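Long-range contacts in tudor and KH domain-containing protein homolog (Drosophila melanogaster, PDB 5YGB), which binds the N-terminal tail of Piwi through its Tudor domain and probably recruits Piwi proteins to the piRNA machinery that represses transposons: residues K3-Y8 and L162-V167; S10-P15 and T154-W159; Q122-F127 and P188-E193; C126-V131 and L203-L208. The protein carries 1 engineered substitution. All coordinates share one frame; numbering follows the deposited sequence. Where two conformers were deposited one is given.

Contact 1. Residues K3-Y8 and L162-V167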
loop_
_atom_site.group_PDB
_atom_site.type_symbol
_atom_site.label_atom_id
_atom_site.label_comp_id
_atom_site.label_asym_id
_atom_site.label_seq_id
_atom_site.Cartn_x
_atom_site.Cartn_y
_atom_site.Cartn_z
ATOM N N LYS A 3 -21.181 0.134 -6.552
ATOM C CA LYS A 3 -21.233 1.588 -6.416
ATOM C C LYS A 3 -19.853 2.224 -6.568
ATOM O O LYS A 3 -18.844 1.651 -6.140
ATOM C CB LYS A 3 -21.825 1.975 -5.054
ATOM C CG LYS A 3 -23.265 1.539 -4.823
ATOM C CD LYS A 3 -24.232 2.289 -5.725
ATOM C CE LYS A 3 -25.477 1.458 -5.998
ATOM N NZ LYS A 3 -26.274 2.003 -7.128
ATOM N N PRO A 4 -19.799 3.421 -7.167
ATOM C CA PRO A 4 -18.552 4.190 -7.187
ATOM C C PRO A 4 -18.147 4.573 -5.771
ATOM O O PRO A 4 -18.995 4.695 -4.883
ATOM C CB PRO A 4 -18.904 5.428 -8.015
ATOM C CG PRO A 4 -20.399 5.560 -7.860
ATOM C CD PRO A 4 -20.906 4.144 -7.816
ATOM N N MET A 5 -16.852 4.762 -5.557
ATOM C CA MET A 5 -16.352 5.135 -4.241
ATOM C C MET A 5 -15.230 6.151 -4.384
ATOM O O MET A 5 -14.433 6.078 -5.321
ATOM C CB MET A 5 -15.877 3.895 -3.470
ATOM C CG MET A 5 -14.885 3.036 -4.228
ATOM S SD MET A 5 -14.630 1.371 -3.522
ATOM C CE MET A 5 -13.506 0.688 -4.749
ATOM N N GLU A 6 -15.176 7.101 -3.457
ATOM C CA GLU A 6 -14.093 8.085 -3.422
ATOM C C GLU A 6 -12.868 7.445 -2.801
ATOM O O GLU A 6 -12.955 6.852 -1.732
ATOM C CB GLU A 6 -14.497 9.338 -2.631
ATOM C CG GLU A 6 -15.727 10.070 -3.169
ATOM C CD GLU A 6 -15.962 11.390 -2.470
ATOM O OE1 GLU A 6 -15.643 11.498 -1.268
ATOM O OE2 GLU A 6 -16.465 12.328 -3.127
ATOM N N VAL A 7 -11.730 7.545 -3.482
ATOM C CA VAL A 7 -10.496 6.924 -2.993
ATOM C C VAL A 7 -9.273 7.807 -3.182
ATOM O O VAL A 7 -9.273 8.753 -3.983
ATOM C CB VAL A 7 -10.199 5.576 -3.706
ATOM C CG1 VAL A 7 -11.366 4.593 -3.565
ATOM C CG2 VAL A 7 -9.823 5.813 -5.174
ATOM N N TYR A 8 -8.226 7.483 -2.435
ATOM C CA TYR A 8 -6.877 7.948 -2.738
ATOM C C TYR A 8 -6.070 6.770 -3.230
ATOM O O TYR A 8 -6.197 5.680 -2.676
ATOM C CB TYR A 8 -6.166 8.497 -1.506
ATOM C CG TYR A 8 -6.810 9.661 -0.803
ATOM C CD1 TYR A 8 -7.105 10.838 -1.483
ATOM C CD2 TYR A 8 -7.085 9.599 0.552
ATOM C CE1 TYR A 8 -7.672 11.902 -0.838
ATOM C CE2 TYR A 8 -7.653 10.672 1.216
ATOM C CZ TYR A 8 -7.941 11.817 0.510
ATOM O OH TYR A 8 -8.513 12.888 1.159
ATOM N N LEU A 162 -9.920 10.468 -6.222
ATOM C CA LEU A 162 -10.345 9.809 -7.447
ATOM C C LEU A 162 -11.658 9.093 -7.176
ATOM O O LEU A 162 -11.976 8.791 -6.023
ATOM C CB LEU A 162 -9.299 8.796 -7.935
ATOM C CG LEU A 162 -7.914 9.343 -8.246
ATOM C CD1 LEU A 162 -6.995 8.193 -8.641
ATOM C CD2 LEU A 162 -7.966 10.377 -9.356
ATOM N N ILE A 163 -12.413 8.814 -8.232
ATOM C CA ILE A 163 -13.608 7.981 -8.138
ATOM C C ILE A 163 -13.279 6.616 -8.718
ATOM O O ILE A 163 -12.896 6.511 -9.886
ATOM C CB ILE A 163 -14.809 8.576 -8.899
ATOM C CG1 ILE A 163 -15.108 9.995 -8.418
ATOM C CG2 ILE A 163 -16.030 7.675 -8.748
ATOM C CD1 ILE A 163 -15.351 10.101 -6.920
ATOM N N ALA A 164 -13.409 5.579 -7.894
ATOM C CA ALA A 164 -13.104 4.214 -8.301
ATOM C C ALA A 164 -14.367 3.382 -8.392
ATOM O O ALA A 164 -15.324 3.607 -7.649
ATOM C CB ALA A 164 -12.131 3.571 -7.325
ATOM N N ARG A 165 -14.375 2.419 -9.302
ATOM C CA ARG A 165 -15.459 1.449 -9.347
ATOM C C ARG A 165 -14.882 0.070 -9.647
ATOM O O ARG A 165 -14.103 -0.103 -10.582
ATOM C CB ARG A 165 -16.503 1.834 -10.389
ATOM C CG ARG A 165 -17.676 0.867 -10.431
ATOM C CD ARG A 165 -18.633 1.174 -11.578
ATOM N NE ARG A 165 -19.407 2.391 -11.351
ATOM C CZ ARG A 165 -20.380 2.813 -12.153
ATOM N NH1 ARG A 165 -20.698 2.114 -13.235
ATOM N NH2 ARG A 165 -21.037 3.931 -11.872
ATOM N N VAL A 166 -15.257 -0.914 -8.842
ATOM C CA VAL A 166 -14.817 -2.279 -9.098
ATOM C C VAL A 166 -15.644 -2.851 -10.240
ATOM O O VAL A 166 -16.874 -2.883 -10.158
ATOM C CB VAL A 166 -14.955 -3.159 -7.847
ATOM C CG1 VAL A 166 -14.598 -4.606 -8.164
ATOM C CG2 VAL A 166 -14.074 -2.626 -6.722
ATOM N N VAL A 167 -14.983 -3.275 -11.315
ATOM C CA VAL A 167 -15.709 -3.794 -12.476
ATOM C C VAL A 167 -15.334 -5.226 -12.831
ATOM O O VAL A 167 -15.973 -5.832 -13.695
ATOM C CB VAL A 167 -15.495 -2.911 -13.727
ATOM C CG1 VAL A 167 -16.033 -1.502 -13.483
ATOM C CG2 VAL A 167 -14.022 -2.887 -14.136
HETATM O O HOH W 1 -17.108 -0.299 -6.579
#
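Met-5 and Ala-164 face each other as an antiparallel hydrogen-bonded pair: Met-5 N gives to Ala-164 O and Ala-164 N to Met-5 O, both at 2.8 Å, the second almost straight (175° at the hydrogen). Val-7 and Leu-162 form the next such pair two residues on, and Glu-6 with Ile-163 is the non-hydrogen-bonded pair between them. On the face carrying Met-5, Val-7, Leu-162 and Ala-164, the small Ala-164 CB is met by Val-7 CG2 at 3.9 Å and by Met-5 CE at 4.1 Å. The Met-5 chain starts with CG wedged between its own N and carbonyl carbon (chi1 53°) and then runs extended, and CE also meets Val-166 CG2 at 3.9 Å. This pairing joins the first and fourth strands of a five-stranded mixed sheet in the order 1-2-3-5-4, the closed OB-fold of the staphylococcal-nuclease-like part of an extended Tudor domain. On the other face, Glu-6 and Ile-163 lie alongside each other, Glu-6 CG against Ile-163 CD1 at 3.8 Å, while Pro-4 CB rests on Ile-163 CG2 at 3.7 Å. Past Pro-4 the ladder opens and a water takes over, donating to Lys-3 O and accepting from Val-166 N (3.0 Å from the water oxygen). Farther out, Leu-22 of strand 17-22 touches Met-5 and Val-7, Leu-194 of strand 188-195 touches Ala-164, and Glu-6 OE2 has a long, weak ion pair with Lys-161.

Contact 2. Residues S10-P15 and T154-W159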
loop_
_atom_site.group_PDB
_atom_site.type_symbol
_atom_site.label_atom_id
_atom_site.label_comp_id
_atom_site.label_asym_id
_atom_site.label_seq_id
_atom_site.Cartn_x
_atom_site.Cartn_y
_atom_site.Cartn_z
ATOM N N SER A 10 -2.665 5.320 -2.717
ATOM C CA SER A 10 -1.685 5.549 -1.653
ATOM C C SER A 10 -0.302 4.994 -1.984
ATOM O O SER A 10 0.687 5.443 -1.412
ATOM C CB SER A 10 -2.173 4.946 -0.325
ATOM O OG SER A 10 -2.612 3.603 -0.486
ATOM N N ALA A 11 -0.229 4.019 -2.882
ATOM C CA ALA A 11 1.050 3.464 -3.305
ATOM C C ALA A 11 0.881 2.854 -4.680
ATOM O O ALA A 11 -0.196 2.353 -5.009
ATOM C CB ALA A 11 1.562 2.418 -2.298
ATOM N N VAL A 12 1.946 2.882 -5.472
ATOM C CA VAL A 12 1.947 2.325 -6.820
ATOM C C VAL A 12 3.188 1.496 -7.082
ATOM O O VAL A 12 4.308 1.962 -6.869
ATOM C CB VAL A 12 1.889 3.436 -7.885
ATOM C CG1 VAL A 12 2.144 2.865 -9.283
ATOM C CG2 VAL A 12 0.559 4.194 -7.836
ATOM N N ALA A 13 2.985 0.269 -7.548
ATOM C CA ALA A 13 4.057 -0.490 -8.198
ATOM C C ALA A 13 3.940 -0.347 -9.718
ATOM O O ALA A 13 4.924 -0.091 -10.408
ATOM C CB ALA A 13 4.008 -1.941 -7.794
ATOM N N SER A 14 2.725 -0.517 -10.234
ATOM C CA SER A 14 2.470 -0.374 -11.665
ATOM C C SER A 14 0.976 -0.142 -11.871
ATOM O O SER A 14 0.221 -0.209 -10.905
ATOM C CB SER A 14 2.940 -1.626 -12.423
ATOM O OG SER A 14 1.927 -2.616 -12.430
ATOM N N PRO A 15 0.540 0.130 -13.120
ATOM C CA PRO A 15 -0.913 0.254 -13.327
ATOM C C PRO A 15 -1.687 -1.014 -12.983
ATOM O O PRO A 15 -2.894 -0.931 -12.764
ATOM C CB PRO A 15 -1.033 0.567 -14.827
ATOM C CG PRO A 15 0.279 1.207 -15.182
ATOM C CD PRO A 15 1.293 0.473 -14.345
ATOM N N THR A 154 -2.663 9.651 -11.059
ATOM C CA THR A 154 -3.259 9.357 -9.759
ATOM C C THR A 154 -2.746 10.279 -8.658
ATOM O O THR A 154 -3.325 10.310 -7.575
ATOM C CB THR A 154 -2.995 7.899 -9.320
ATOM O OG1 THR A 154 -1.585 7.666 -9.213
ATOM C CG2 THR A 154 -3.611 6.908 -10.299
ATOM N N GLU A 155 -1.677 11.026 -8.946
ATOM C CA GLU A 155 -0.926 11.798 -7.950
ATOM C C GLU A 155 -0.747 11.006 -6.655
ATOM O O GLU A 155 -1.059 11.481 -5.552
ATOM C CB GLU A 155 -1.595 13.144 -7.661
ATOM C CG GLU A 155 -0.572 14.210 -7.268
ATOM C CD GLU A 155 -1.195 15.491 -6.752
ATOM O OE1 GLU A 155 -2.407 15.705 -6.968
ATOM O OE2 GLU A 155 -0.459 16.287 -6.130
ATOM N N VAL A 156 -0.211 9.803 -6.812
ATOM C CA VAL A 156 -0.045 8.869 -5.718
ATOM C C VAL A 156 0.591 9.534 -4.500
ATOM O O VAL A 156 1.557 10.296 -4.625
ATOM C CB VAL A 156 0.797 7.646 -6.160
ATOM C CG1 VAL A 156 2.090 8.076 -6.836
ATOM C CG2 VAL A 156 1.067 6.729 -4.971
ATOM N N ALA A 157 -0.012 9.267 -3.341
ATOM C CA ALA A 157 0.472 9.667 -2.012
ATOM C C ALA A 157 0.277 11.151 -1.690
ATOM O O ALA A 157 0.715 11.609 -0.632
ATOM C CB ALA A 157 1.955 9.274 -1.835
ATOM N N HIS A 158 -0.401 11.898 -2.558
ATOM C CA HIS A 158 -0.602 13.335 -2.326
ATOM C C HIS A 158 -2.063 13.714 -2.131
ATOM O O HIS A 158 -2.451 14.863 -2.372
ATOM C CB HIS A 158 0.003 14.145 -3.467
ATOM C CG HIS A 158 1.491 14.131 -3.472
ATOM N ND1 HIS A 158 2.234 13.388 -4.374
ATOM C CD2 HIS A 158 2.395 14.756 -2.679
ATOM C CE1 HIS A 158 3.513 13.563 -4.135
ATOM N NE2 HIS A 158 3.645 14.387 -3.111
ATOM N N TRP A 159 -2.859 12.753 -1.668
ATOM C CA TRP A 159 -4.236 13.014 -1.258
ATOM C C TRP A 159 -5.097 13.566 -2.388
ATOM O O TRP A 159 -5.900 14.479 -2.176
ATOM C CB TRP A 159 -4.267 13.993 -0.065
ATOM C CG TRP A 159 -3.332 13.613 1.051
ATOM C CD1 TRP A 159 -2.106 14.159 1.329
ATOM C CD2 TRP A 159 -3.546 12.591 2.019
ATOM N NE1 TRP A 159 -1.552 13.539 2.422
ATOM C CE2 TRP A 159 -2.414 12.573 2.865
ATOM C CE3 TRP A 159 -4.581 11.686 2.258
ATOM C CZ2 TRP A 159 -2.293 11.682 3.926
ATOM C CZ3 TRP A 159 -4.460 10.806 3.313
ATOM C CH2 TRP A 159 -3.325 10.809 4.137
#
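One face of the flat peptide joining Ser-10 to Ala-11 is covered by Val-156, whose CG2 stands 3.7 Å from Ser-10 C and equally far from Ala-11 N. Ala-157 CB lies farther along, 4.1 Å from Ser-10 O. Val-156 has CG1 in the position between its N and carbonyl carbon (chi1 51°), which leaves CG2 anti to the backbone N and over the peptide. The second element is a valine pair: Val-12 CG2 reaches Val-156 CB at 3.8 Å, the two side chains crossing at a slant, and Thr-154 OG1 comes no nearer to the same methyl than 4.3 Å. No hydrogen bond links the two segments themselves, though Ala-157 makes a backbone hydrogen bond with Val-9, next to Ser-10 on the same strand. A type II turn from Glu-155 to His-158, closed by His-158 N to Glu-155 O (3.1 Å), sets Val-156 and Ala-157 at its two central positions and so presents both to the strand. The polar ends are held from outside: Ser-10 OG bonds to Tyr-98 O, and Thr-154 OG1 to Phe-150 O in its own helix. Just beyond Val-12 the chain turns a corner at a classic bulge, Ala-13 and Ser-14 both facing Lys-17. The turn of residues 155-158 follows helix 144-154 and leads to strand 162-171, while Val-12, on strand 5-12, packs against Phe-150 and Glu-151 of that helix and against Phe-18 of strand 17-22.

Contact 3. Residues Q122-F127 and P188-E193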
loop_
_atom_site.group_PDB
_atom_site.type_symbol
_atom_site.label_atom_id
_atom_site.label_comp_id
_atom_site.label_asym_id
_atom_site.label_seq_id
_atom_site.Cartn_x
_atom_site.Cartn_y
_atom_site.Cartn_z
ATOM N N GLN A 122 -6.296 -0.218 5.955
ATOM C CA GLN A 122 -6.882 0.738 5.021
ATOM C C GLN A 122 -6.529 0.562 3.545
ATOM O O GLN A 122 -7.238 1.097 2.686
ATOM C CB GLN A 122 -6.511 2.161 5.471
ATOM C CG GLN A 122 -7.207 2.573 6.762
ATOM C CD GLN A 122 -8.693 2.705 6.552
ATOM O OE1 GLN A 122 -9.146 3.515 5.743
ATOM N NE2 GLN A 122 -9.459 1.883 7.247
ATOM N N ALA A 123 -5.452 -0.148 3.221
ATOM C CA ALA A 123 -5.024 -0.253 1.829
ATOM C C ALA A 123 -5.577 -1.491 1.160
ATOM O O ALA A 123 -5.493 -2.592 1.717
ATOM C CB ALA A 123 -3.493 -0.249 1.726
ATOM N N VAL A 124 -6.149 -1.316 -0.027
ATOM C CA VAL A 124 -6.588 -2.451 -0.835
ATOM C C VAL A 124 -5.824 -2.490 -2.147
ATOM O O VAL A 124 -5.831 -1.513 -2.917
ATOM C CB VAL A 124 -8.086 -2.400 -1.130
ATOM C CG1 VAL A 124 -8.476 -3.570 -2.028
ATOM C CG2 VAL A 124 -8.888 -2.452 0.164
ATOM N N GLU A 125 -5.153 -3.608 -2.401
ATOM C CA GLU A 125 -4.419 -3.815 -3.640
ATOM C C GLU A 125 -5.391 -4.017 -4.802
ATOM O O GLU A 125 -6.337 -4.796 -4.694
ATOM C CB GLU A 125 -3.470 -5.018 -3.528
ATOM C CG GLU A 125 -2.438 -5.068 -4.629
ATOM C CD GLU A 125 -1.652 -6.359 -4.655
ATOM O OE1 GLU A 125 -1.587 -7.045 -3.610
ATOM O OE2 GLU A 125 -1.103 -6.687 -5.725
ATOM N N CYS A 126 -5.145 -3.312 -5.904
ATOM C CA CYS A 126 -6.005 -3.330 -7.089
ATOM C C CYS A 126 -5.160 -3.391 -8.335
ATOM O O CYS A 126 -3.951 -3.159 -8.299
ATOM C CB CYS A 126 -6.867 -2.068 -7.184
ATOM S SG CYS A 126 -7.979 -1.723 -5.820
ATOM N N PHE A 127 -5.818 -3.670 -9.456
ATOM C CA PHE A 127 -5.241 -3.395 -10.766
ATOM C C PHE A 127 -6.186 -2.502 -11.566
ATOM O O PHE A 127 -7.379 -2.418 -11.264
ATOM C CB PHE A 127 -4.916 -4.711 -11.517
ATOM C CG PHE A 127 -6.126 -5.503 -11.982
ATOM C CD1 PHE A 127 -6.780 -6.369 -11.116
ATOM C CD2 PHE A 127 -6.557 -5.431 -13.297
ATOM C CE1 PHE A 127 -7.865 -7.123 -11.543
ATOM C CE2 PHE A 127 -7.641 -6.185 -13.726
ATOM C CZ PHE A 127 -8.290 -7.031 -12.844
ATOM N N PRO A 188 -8.914 -13.045 -4.650
ATOM C CA PRO A 188 -9.371 -12.148 -5.716
ATOM C C PRO A 188 -8.777 -10.737 -5.632
ATOM O O PRO A 188 -8.886 -10.063 -4.607
ATOM C CB PRO A 188 -10.892 -12.123 -5.511
ATOM C CG PRO A 188 -11.064 -12.336 -4.061
ATOM C CD PRO A 188 -9.922 -13.192 -3.589
ATOM N N LEU A 189 -8.142 -10.315 -6.718
ATOM C CA LEU A 189 -7.635 -8.960 -6.858
ATOM C C LEU A 189 -8.674 -8.102 -7.589
ATOM O O LEU A 189 -9.067 -8.444 -8.699
ATOM C CB LEU A 189 -6.318 -8.985 -7.627
ATOM C CG LEU A 189 -5.459 -7.735 -7.750
ATOM C CD1 LEU A 189 -4.943 -7.324 -6.386
ATOM C CD2 LEU A 189 -4.306 -8.022 -8.690
ATOM N N PRO A 190 -9.162 -7.017 -6.961
ATOM C CA PRO A 190 -10.165 -6.189 -7.649
ATOM C C PRO A 190 -9.581 -5.390 -8.807
ATOM O O PRO A 190 -8.501 -4.808 -8.678
ATOM C CB PRO A 190 -10.660 -5.225 -6.564
ATOM C CG PRO A 190 -10.119 -5.741 -5.274
ATOM C CD PRO A 190 -8.895 -6.538 -5.593
ATOM N N GLY A 191 -10.294 -5.380 -9.930
ATOM C CA GLY A 191 -9.950 -4.568 -11.083
ATOM C C GLY A 191 -10.873 -3.376 -11.107
ATOM O O GLY A 191 -12.098 -3.532 -11.081
ATOM N N VAL A 192 -10.293 -2.184 -11.144
ATOM C CA VAL A 192 -11.074 -0.965 -11.010
ATOM C C VAL A 192 -10.966 -0.048 -12.214
ATOM O O VAL A 192 -9.975 -0.065 -12.950
ATOM C CB VAL A 192 -10.660 -0.149 -9.749
ATOM C CG1 VAL A 192 -10.972 -0.934 -8.486
ATOM C CG2 VAL A 192 -9.178 0.269 -9.798
ATOM N N GLU A 193 -12.020 0.740 -12.389
ATOM C CA GLU A 193 -11.984 1.951 -13.197
ATOM C C GLU A 193 -11.634 3.112 -12.277
ATOM O O GLU A 193 -12.065 3.142 -11.128
ATOM C CB GLU A 193 -13.334 2.215 -13.855
ATOM C CG GLU A 193 -13.747 1.176 -14.857
ATOM C CD GLU A 193 -14.943 1.609 -15.682
ATOM O OE1 GLU A 193 -15.608 2.603 -15.309
ATOM O OE2 GLU A 193 -15.212 0.951 -16.711
#
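Phe-127 lays one ring face over Gly-191, whose CA sits 3.5 Å from the ring centroid and 19° off the normal, a CH-pi contact. A chi1 of 70° sets Phe-127 CG between N and the carbonyl carbon, and the ring beyond it lies over Gly-191, which has no side chain and brings its CA to 3.3 Å from Phe-127 CE1. Leu-189 flanks the ring, Leu-189 CD2 to Phe-127 CD1 at 3.8 Å, and Leu-189 O lies in the ring plane at its edge, 3.4 Å from Phe-127 CE1. The other methyl, Leu-189 CD1, lies against the Glu-125 side chain from CB to OE2. Both this CD1 and Pro-190 CD (3.2 Å) press on Glu-125 O, a buried carbonyl without a partner in the model: proline has no N-H to offer at this rung of the ladder. The ladder proper begins two residues on, at Phe-127, with Phe-127 N to Pro-190 O at 3.0 Å and Val-192 N to Phe-127 O at 2.9 Å. At the outer edge Glu-125 OE1 makes a salt bridge with Arg-172, and Lys-170 forms a cation-pi pair with Phe-127. This is the parallel pairing of the third and fifth strands in the OB-fold barrel, strand order 1-2-3-5-4.

Contact 4. Residues C126-V131 and L203-L208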
loop_
_atom_site.group_PDB
_atom_site.type_symbol
_atom_site.label_atom_id
_atom_site.label_comp_id
_atom_site.label_asym_id
_atom_site.label_seq_id
_atom_site.Cartn_x
_atom_site.Cartn_y
_atom_site.Cartn_z
ATOM N N CYS A 126 -5.145 -3.312 -5.904
ATOM C CA CYS A 126 -6.005 -3.330 -7.089
ATOM C C CYS A 126 -5.160 -3.391 -8.335
ATOM O O CYS A 126 -3.951 -3.159 -8.299
ATOM C CB CYS A 126 -6.867 -2.068 -7.184
ATOM S SG CYS A 126 -7.979 -1.723 -5.820
ATOM N N PHE A 127 -5.818 -3.670 -9.456
ATOM C CA PHE A 127 -5.241 -3.395 -10.766
ATOM C C PHE A 127 -6.186 -2.502 -11.566
ATOM O O PHE A 127 -7.379 -2.418 -11.264
ATOM C CB PHE A 127 -4.916 -4.711 -11.517
ATOM C CG PHE A 127 -6.126 -5.503 -11.982
ATOM C CD1 PHE A 127 -6.780 -6.369 -11.116
ATOM C CD2 PHE A 127 -6.557 -5.431 -13.297
ATOM C CE1 PHE A 127 -7.865 -7.123 -11.543
ATOM C CE2 PHE A 127 -7.641 -6.185 -13.726
ATOM C CZ PHE A 127 -8.290 -7.031 -12.844
ATOM N N LEU A 128 -5.639 -1.808 -12.555
ATOM C CA LEU A 128 -6.453 -0.971 -13.426
ATOM C C LEU A 128 -7.084 -1.861 -14.481
ATOM O O LEU A 128 -6.374 -2.500 -15.246
ATOM C CB LEU A 128 -5.618 0.133 -14.081
ATOM C CG LEU A 128 -6.387 1.242 -14.804
ATOM C CD1 LEU A 128 -7.193 2.051 -13.788
ATOM C CD2 LEU A 128 -5.419 2.131 -15.583
ATOM N N ALA A 129 -8.411 -1.925 -14.507
ATOM C CA ALA A 129 -9.102 -2.796 -15.458
ATOM C C ALA A 129 -8.917 -2.360 -16.911
ATOM O O ALA A 129 -8.732 -1.180 -17.208
ATOM C CB ALA A 129 -10.580 -2.858 -15.119
ATOM N N ASN A 130 -8.949 -3.349 -17.800
ATOM C CA ASN A 130 -9.042 -3.138 -19.252
ATOM C C ASN A 130 -7.807 -2.518 -19.904
ATOM O O ASN A 130 -7.904 -1.929 -20.985
ATOM C CB ASN A 130 -10.279 -2.292 -19.576
ATOM C CG ASN A 130 -11.568 -2.924 -19.067
ATOM O OD1 ASN A 130 -11.806 -4.118 -19.271
ATOM N ND2 ASN A 130 -12.397 -2.132 -18.399
ATOM N N VAL A 131 -6.647 -2.665 -19.267
ATOM C CA VAL A 131 -5.381 -2.251 -19.869
ATOM C C VAL A 131 -4.308 -3.333 -19.787
ATOM O O VAL A 131 -4.343 -4.216 -18.921
ATOM C CB VAL A 131 -4.799 -0.974 -19.206
ATOM C CG1 VAL A 131 -5.776 0.182 -19.288
ATOM C CG2 VAL A 131 -4.388 -1.248 -17.757
ATOM N N LEU A 203 -12.908 11.238 -19.884
ATOM C CA LEU A 203 -12.252 9.941 -20.016
ATOM C C LEU A 203 -11.715 9.482 -18.675
ATOM O O LEU A 203 -11.219 10.295 -17.888
ATOM C CB LEU A 203 -11.099 10.016 -21.020
ATOM C CG LEU A 203 -11.355 9.810 -22.520
ATOM C CD1 LEU A 203 -12.455 10.711 -23.047
ATOM C CD2 LEU A 203 -10.053 10.044 -23.281
ATOM N N ASN A 204 -11.787 8.186 -18.419
ATOM C CA ASN A 204 -11.184 7.654 -17.206
ATOM C C ASN A 204 -9.690 7.406 -17.432
ATOM O O ASN A 204 -9.186 7.595 -18.543
ATOM C CB ASN A 204 -11.918 6.390 -16.737
ATOM C CG ASN A 204 -11.833 5.243 -17.723
ATOM O OD1 ASN A 204 -10.795 4.994 -18.330
ATOM N ND2 ASN A 204 -12.937 4.522 -17.879
ATOM N N ILE A 205 -8.983 6.997 -16.387
ATOM C CA ILE A 205 -7.529 6.947 -16.443
ATOM C C ILE A 205 -7.034 5.858 -17.413
ATOM O O ILE A 205 -6.059 6.069 -18.123
ATOM C CB ILE A 205 -6.947 6.766 -15.015
ATOM C CG1 ILE A 205 -7.075 8.098 -14.267
ATOM C CG2 ILE A 205 -5.489 6.316 -15.059
ATOM C CD1 ILE A 205 -6.532 8.098 -12.854
ATOM N N ALA A 206 -7.724 4.722 -17.480
ATOM C CA ALA A 206 -7.403 3.690 -18.467
ATOM C C ALA A 206 -7.479 4.252 -19.884
ATOM O O ALA A 206 -6.591 4.015 -20.709
ATOM C CB ALA A 206 -8.342 2.505 -18.328
ATOM N N ASP A 207 -8.540 5.000 -20.172
ATOM C CA ASP A 207 -8.713 5.525 -21.519
ATOM C C ASP A 207 -7.706 6.631 -21.814
ATOM O O ASP A 207 -7.248 6.755 -22.957
ATOM C CB ASP A 207 -10.147 6.011 -21.724
ATOM C CG ASP A 207 -11.126 4.858 -21.896
ATOM O OD1 ASP A 207 -10.681 3.757 -22.280
ATOM O OD2 ASP A 207 -12.331 5.044 -21.640
ATOM N N LEU A 208 -7.345 7.423 -20.810
ATOM C CA LEU A 208 -6.276 8.402 -20.985
ATOM C C LEU A 208 -4.946 7.711 -21.304
ATOM O O LEU A 208 -4.220 8.137 -22.206
ATOM C CB LEU A 208 -6.137 9.276 -19.742
ATOM C CG LEU A 208 -7.256 10.286 -19.522
ATOM C CD1 LEU A 208 -7.124 10.924 -18.147
ATOM C CD2 LEU A 208 -7.232 11.356 -20.612
#
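Leu-128 and Val-131 both pack on Ala-206 from the side of the strand end, and the tight part of the contact is built there. Val-131 CG1 presses on Ala-206 CB at 3.6 Å; Leu-128 CD2 comes in against the helix backbone, 3.8 Å from Ala-206 CA and 4.0 Å from Ala-206 N. Leu-128 CG stands anti to its backbone N (chi1 -169°), and from it CD2 meets the first turn of the helix. Packing relaxes on both flanks: Leu-128 CD2 and Ile-205 CG2 are 4.2 Å apart, and Ala-129 O faces the Ala-206 methyl at 3.9 Å without any hydrogen bond across the contact. On the open side Asn-130, at the bend of the chain with positive phi, is exposed to solvent and its side chain stops short of the helix. The helix start is capped within its own segment: Asn-204 OD1 accepts from Asp-207 N at 2.9 Å and 159°, while Leu-208 N bonds back to Asn-204 O in the first helical turn. The CA atoms of Val-131 and Ala-206, 6.4 Å apart, are the nearest such pair of the two segments. Around this joint Phe-150 of helix 144-154 touches both Leu-128 and Ile-205, Leu-153 and Leu-194 add to the cover of Ile-205, and Trp-142 packs on Val-131; helix 205-211 is thereby seated among helix 144-154, strand 188-195 and the end of strand 124-128.

In the fold
All four contacts lie in the OB-fold part of the extended Tudor domain, and none involves the antiparallel sheet of strands 60-65 to 109-111, the canonical Tudor core. Contacts 1 and 3, centres about 10 Å apart, are bridged by strands 162-171 and 188-195 through Arg-165 O to Glu-193 N and Val-167 N to Gly-191 O. Contacts 3 and 4 share Cys-126 and Phe-127 of strand 124-128, their centres about 12 Å apart, with Ala-129 N against Val-192 O. Contact 2, nested in the chain loop that contact 1 closes, meets it through Tyr-8 and Trp-159, rings edge to face; Thr-154 CG2 lies 4.1 Å from Ile-205 CD1 of contact 4.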